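Local coordinates for uncharacterized protein (Bacillus thuringiensis serovar kurstaki, PDB 4XHO) that is uncharacterised but binds ATP and probably hydrolyses it as an actin-like, filament-forming protein of bacteria, at residues Ala233-Gly238 and Asn367-Gly372; Thr241-Phe246 and Ser257-Leu262. The protein carries 2 engineered substitutions. All blocks are in the same frame, centred on the assembly; numbering follows the deposited sequence.

Interaction 1. Residues Ala233-Gly238 and Asn367-Gly372. With ATP (adenosine-5'-triphosphate), chain B.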
# COMPACT_ATOMS: atom_id res chain seq x y z
N ALA A 233 3.89 -18.96 6.03
CA ALA A 233 4.37 -18.03 5.04
C ALA A 233 3.45 -16.83 5.03
O ALA A 233 2.25 -16.96 5.29
CB ALA A 233 4.42 -18.67 3.68
N ILE A 234 4.01 -15.65 4.76
CA ILE A 234 3.17 -14.52 4.36
C ILE A 234 3.56 -14.11 2.94
O ILE A 234 4.68 -13.67 2.69
CB ILE A 234 3.28 -13.30 5.30
CG1 ILE A 234 2.88 -13.68 6.72
CG2 ILE A 234 2.31 -12.20 4.86
CD1 ILE A 234 2.98 -12.51 7.70
N ASN A 235 2.63 -14.30 2.03
CA ASN A 235 2.82 -13.89 0.66
C ASN A 235 2.09 -12.59 0.39
O ASN A 235 0.85 -12.59 0.31
CB ASN A 235 2.32 -14.96 -0.31
CG ASN A 235 2.83 -16.33 0.04
OD1 ASN A 235 3.85 -16.77 -0.47
ND2 ASN A 235 2.10 -17.03 0.90
N ASP A 236 2.84 -11.50 0.26
CA ASP A 236 2.23 -10.21 -0.00
C ASP A 236 2.29 -10.01 -1.50
O ASP A 236 3.35 -9.74 -2.04
CB ASP A 236 2.92 -9.08 0.77
CG ASP A 236 2.13 -7.78 0.75
OD1 ASP A 236 1.50 -7.47 -0.28
OD2 ASP A 236 2.13 -7.04 1.76
N LEU A 237 1.15 -10.15 -2.17
CA LEU A 237 1.08 -9.99 -3.62
C LEU A 237 0.88 -8.52 -4.00
O LEU A 237 -0.20 -7.93 -3.78
CB LEU A 237 -0.04 -10.87 -4.18
CG LEU A 237 -0.16 -12.30 -3.59
CD1 LEU A 237 -1.14 -13.17 -4.37
CD2 LEU A 237 1.18 -12.99 -3.47
N GLY A 238 1.92 -7.90 -4.57
CA GLY A 238 1.88 -6.47 -4.81
C GLY A 238 1.84 -6.06 -6.28
O GLY A 238 1.78 -6.92 -7.20
N ASN A 367 -0.09 -21.03 4.82
CA ASN A 367 0.37 -20.01 3.90
C ASN A 367 -0.63 -18.86 3.82
O ASN A 367 -1.65 -18.96 3.16
CB ASN A 367 0.60 -20.62 2.52
CG ASN A 367 1.66 -21.71 2.52
OD1 ASN A 367 2.83 -21.44 2.27
ND2 ASN A 367 1.26 -22.94 2.81
N ILE A 368 -0.34 -17.78 4.54
CA ILE A 368 -1.18 -16.60 4.45
C ILE A 368 -0.92 -15.89 3.11
O ILE A 368 0.23 -15.76 2.68
CB ILE A 368 -0.94 -15.62 5.61
CG1 ILE A 368 -1.28 -16.27 6.95
CG2 ILE A 368 -1.78 -14.38 5.43
CD1 ILE A 368 -0.10 -16.85 7.68
N VAL A 369 -1.99 -15.46 2.45
CA VAL A 369 -1.88 -14.71 1.20
C VAL A 369 -2.58 -13.35 1.31
O VAL A 369 -3.78 -13.30 1.57
CB VAL A 369 -2.49 -15.48 0.03
CG1 VAL A 369 -2.11 -14.83 -1.26
CG2 VAL A 369 -2.02 -16.93 0.05
N VAL A 370 -1.84 -12.26 1.10
CA VAL A 370 -2.39 -10.91 1.28
C VAL A 370 -1.96 -10.01 0.14
O VAL A 370 -1.38 -10.49 -0.83
CB VAL A 370 -1.92 -10.29 2.60
CG1 VAL A 370 -2.38 -11.15 3.79
CG2 VAL A 370 -0.41 -10.14 2.59
N GLY A 371 -2.20 -8.70 0.27
CA GLY A 371 -1.83 -7.74 -0.75
C GLY A 371 -2.93 -7.49 -1.77
O GLY A 371 -3.97 -8.18 -1.79
N GLY A 372 -2.73 -6.51 -2.63
CA GLY A 372 -3.76 -6.18 -3.58
C GLY A 372 -3.95 -7.25 -4.64
O GLY A 372 -5.01 -7.31 -5.25
PG ATP B . 4.36 -3.30 -4.09
O1G ATP B . 4.98 -3.43 -5.47
O2G ATP B . 4.74 -2.05 -3.33
O3G ATP B . 4.39 -4.59 -3.28
PB ATP B . 1.72 -2.33 -3.51
O1B ATP B . 1.69 -0.88 -3.91
O2B ATP B . 1.85 -2.78 -2.07
O3B ATP B . 2.80 -3.13 -4.40
PA ATP B . -0.90 -3.41 -3.58
O1A ATP B . -1.46 -2.21 -2.84
O2A ATP B . -0.60 -4.68 -2.84
O3A ATP B . 0.48 -3.01 -4.29
O5' ATP B . -1.81 -3.77 -4.85
C5' ATP B . -1.35 -4.74 -5.80
C4' ATP B . -2.34 -4.76 -6.96
O4' ATP B . -3.68 -5.00 -6.51
C3' ATP B . -2.33 -3.41 -7.64
O3' ATP B . -2.31 -3.62 -9.06
C2' ATP B . -3.62 -2.76 -7.19
O2' ATP B . -4.07 -1.77 -8.11
C1' ATP B . -4.52 -3.98 -7.06
N9 ATP B . -5.69 -3.78 -6.18
C8 ATP B . -5.70 -3.20 -4.97
N7 ATP B . -6.95 -3.20 -4.43
C5 ATP B . -7.77 -3.79 -5.32
C6 ATP B . -9.21 -4.11 -5.38
N6 ATP B . -10.03 -3.79 -4.36
N1 ATP B . -9.67 -4.73 -6.48
C2 ATP B . -8.84 -5.05 -7.50
N3 ATP B . -7.53 -4.80 -7.52
C4 ATP B . -6.94 -4.17 -6.48

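Interaction 2. Residues Thr241-Phe246 and Ser257-Leu262. With ATP (adenosine-5'-triphosphate), chain B.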
# COMPACT_ATOMS: atom_id res chain seq x y z
N THR A 241 5.79 -6.32 -7.24
CA THR A 241 6.57 -7.33 -6.52
C THR A 241 5.69 -8.32 -5.80
O THR A 241 4.60 -7.98 -5.34
CB THR A 241 7.50 -6.69 -5.45
OG1 THR A 241 6.71 -6.29 -4.32
CG2 THR A 241 8.25 -5.48 -5.99
N SER A 242 6.15 -9.56 -5.69
CA SER A 242 5.56 -10.47 -4.72
C SER A 242 6.58 -10.72 -3.61
O SER A 242 7.69 -11.20 -3.86
CB SER A 242 5.13 -11.78 -5.37
OG SER A 242 3.89 -11.62 -6.04
N ASP A 243 6.20 -10.35 -2.40
CA ASP A 243 6.98 -10.68 -1.21
C ASP A 243 6.59 -12.07 -0.71
O ASP A 243 5.43 -12.30 -0.39
CB ASP A 243 6.75 -9.64 -0.12
CG ASP A 243 7.45 -10.00 1.17
OD1 ASP A 243 8.67 -9.75 1.26
OD2 ASP A 243 6.77 -10.51 2.10
N ASN A 244 7.55 -12.98 -0.67
CA ASN A 244 7.33 -14.34 -0.20
C ASN A 244 8.08 -14.63 1.10
O ASN A 244 9.18 -15.18 1.06
CB ASN A 244 7.77 -15.34 -1.26
CG ASN A 244 6.87 -15.35 -2.47
OD1 ASN A 244 7.29 -15.00 -3.57
ND2 ASN A 244 5.61 -15.75 -2.27
N ALA A 245 7.50 -14.25 2.24
CA ALA A 245 8.22 -14.33 3.51
C ALA A 245 7.86 -15.59 4.30
O ALA A 245 6.73 -16.06 4.27
CB ALA A 245 7.96 -13.10 4.33
N PHE A 246 8.84 -16.13 5.01
CA PHE A 246 8.65 -17.35 5.77
C PHE A 246 9.00 -17.14 7.24
O PHE A 246 9.99 -16.48 7.57
CB PHE A 246 9.48 -18.49 5.19
CG PHE A 246 9.29 -19.79 5.90
CD1 PHE A 246 8.01 -20.27 6.16
CD2 PHE A 246 10.38 -20.53 6.33
CE1 PHE A 246 7.83 -21.46 6.83
CE2 PHE A 246 10.21 -21.73 6.99
CZ PHE A 246 8.93 -22.19 7.24
N SER A 257 12.95 -16.99 2.77
CA SER A 257 12.16 -15.80 2.44
C SER A 257 12.78 -15.07 1.25
O SER A 257 13.99 -14.88 1.20
CB SER A 257 12.06 -14.85 3.63
OG SER A 257 11.25 -15.40 4.66
N THR A 258 11.93 -14.67 0.31
CA THR A 258 12.40 -14.03 -0.91
C THR A 258 11.43 -12.93 -1.38
O THR A 258 10.38 -12.71 -0.77
CB THR A 258 12.62 -15.08 -2.03
OG1 THR A 258 13.40 -14.50 -3.09
CG2 THR A 258 11.28 -15.60 -2.58
N ASN A 259 11.81 -12.22 -2.45
CA ASN A 259 11.00 -11.16 -3.05
C ASN A 259 11.21 -11.15 -4.56
O ASN A 259 12.32 -10.92 -5.03
CB ASN A 259 11.36 -9.79 -2.48
CG ASN A 259 10.51 -8.66 -3.05
OD1 ASN A 259 9.51 -8.24 -2.46
ND2 ASN A 259 10.90 -8.16 -4.22
N THR A 260 10.19 -11.59 -5.26
CA THR A 260 10.19 -11.62 -6.69
C THR A 260 9.55 -10.41 -7.25
O THR A 260 9.18 -9.49 -6.56
CB THR A 260 9.54 -12.86 -7.25
OG1 THR A 260 8.13 -12.71 -7.21
CG2 THR A 260 9.93 -14.03 -6.46
N ASP A 261 9.48 -10.38 -8.55
CA ASP A 261 8.92 -9.28 -9.29
C ASP A 261 7.62 -9.68 -9.91
O ASP A 261 7.24 -9.18 -10.92
CB ASP A 261 9.92 -8.68 -10.28
CG ASP A 261 10.74 -7.56 -9.66
OD1 ASP A 261 10.19 -6.45 -9.47
OD2 ASP A 261 11.92 -7.78 -9.31
N LEU A 262 6.99 -10.69 -9.37
CA LEU A 262 5.74 -11.14 -9.88
C LEU A 262 4.61 -10.25 -9.34
O LEU A 262 3.88 -10.57 -8.47
CB LEU A 262 5.58 -12.60 -9.51
CG LEU A 262 4.37 -13.41 -9.82
CD1 LEU A 262 4.11 -13.50 -11.27
CD2 LEU A 262 4.49 -14.77 -9.24
PG ATP B . 4.36 -3.30 -4.09
O1G ATP B . 4.98 -3.43 -5.47
O2G ATP B . 4.74 -2.05 -3.33
O3G ATP B . 4.39 -4.59 -3.28
PB ATP B . 1.72 -2.33 -3.51
O1B ATP B . 1.69 -0.88 -3.91
O2B ATP B . 1.85 -2.78 -2.07
O3B ATP B . 2.80 -3.13 -4.40
PA ATP B . -0.90 -3.41 -3.58
O1A ATP B . -1.46 -2.21 -2.84
O2A ATP B . -0.60 -4.68 -2.84
O3A ATP B . 0.48 -3.01 -4.29
O5' ATP B . -1.81 -3.77 -4.85
C5' ATP B . -1.35 -4.74 -5.80
C4' ATP B . -2.34 -4.76 -6.96
O4' ATP B . -3.68 -5.00 -6.51
C3' ATP B . -2.33 -3.41 -7.64
O3' ATP B . -2.31 -3.62 -9.06
C2' ATP B . -3.62 -2.76 -7.19
O2' ATP B . -4.07 -1.77 -8.11
C1' ATP B . -4.52 -3.98 -7.06
N9 ATP B . -5.69 -3.78 -6.18
C8 ATP B . -5.70 -3.20 -4.97
N7 ATP B . -6.95 -3.20 -4.43
C5 ATP B . -7.77 -3.79 -5.32
C6 ATP B . -9.21 -4.11 -5.38
N6 ATP B . -10.03 -3.79 -4.36
N1 ATP B . -9.67 -4.73 -6.48
C2 ATP B . -8.84 -5.05 -7.50
N3 ATP B . -7.53 -4.80 -7.52
C4 ATP B . -6.94 -4.17 -6.48
O HOH W 1 10.04 -12.06 1.89

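Interaction 1. Residues Ala233-Gly238 and Asn367-Gly372
N235 grips I368 O twice. Its backbone N and its side-chain ND2 both lie 2.9 Å from that oxygen and reach it from opposite faces of the carbonyl plane. The backbone bond is nearly straight; the one from ND2 is more bent and comes from well above the plane. With CG anti to its own carbonyl carbon (chi1 -48°), the amide folds back beside N235 N, and its OD1 is taken by N244 ND2. Next to N235, on the face of V369, L237 CD1 meets V369 CG1 at 3.7 Å, the two side chains crossing obliquely, while Y347 and Q351 of helix 337-362 touch L237. The strands are parallel, 18° apart, in a sheet consistent with the nucleotide-binding half of an actin-like ATPase fold. Here the 233-237 strand runs into the Asp-Leu-Gly of a probable phosphate-binding loop, and the 367-370 strand into the glycines of the nucleotide site. On the other face, I234 CG2 rests on V370 CG2 at 4.1 Å, and V370 stands about perpendicular to D236, the same methyl lying against D236 CA and CG. D236 has CG anti to its backbone N (chi1 -168°); OD1 comes over G371 CA at 3.4 Å and OD2 is bonded to T403 OG1. A magnesium ion lies about 4 Å from this side chain. Beyond the strands G372 N donates to ATP O2A at 2.8 Å.

Interaction 2. Residues Thr241-Phe246 and Ser257-Leu262
T258 O is held from two directions: N244 N donates to it at 2.8 Å, and a water at the same distance donates both to it and to D243 OD1. The water thus bridges the carboxylate to the neighbouring strand. This is the part of a beta hairpin, strands 242-248 and 251-260, away from its turn; S242 with T260 and N244 with T258 are hydrogen-bonded antiparallel pairs and D243 with N259 is a non-hydrogen-bonded one. T258 N returns a 2.9 Å bond to N244 O. On the face carrying S242, N244, T258 and T260, N244 and T258 lie side by side and point the same way, the aliphatic N244 CB against T258 CG2, while the N244 amide turns its ND2 to N235 OD1. On the face of D243 and N259 these two cross at about a right angle, with carboxylate and amide planes 48° apart, and N259 OD1 approaches D243 CA. Near the nucleotide, T260 N bonds to S242 O, and S242 N makes the longer return bond to T260 O, 3.2 Å. S242 OG, anti to its carbonyl carbon (chi1 -79°), donates to L262 O at 2.6 Å and is also bonded to Q351 NE2 of helix 337-362. The turn after T260 is an ST turn, closed by L262 N on T260 OG1. T241 follows A239 and G240, whose backbone N atoms bond to the ATP, probably as in the phosphate loops of the actin family; its OG1 makes a weak 3.1 Å bond to ATP O3G.

The chain first builds an eight-stranded sheet, strands 13-17 to 188-197. Strand 231-237 then leads through a short loop round the ATP phosphates into strand 242-248. That strand turns back as strand 251-260, and interaction 2 closes this hairpin across ten intervening residues. Helices 265-278, 300-317 and 337-362 follow before strand 366-370 returns to the far side of strand 231-237, so interaction 1 closes a loop of 128 residues with interaction 2 nested inside it. With D236 N bonded to D243 O between them, the two contacts join four neighbouring strands of one mixed sheet, and residues just beyond strands 231-237 and 366-370, with T241 just before strand 242-248, contact the same ATP.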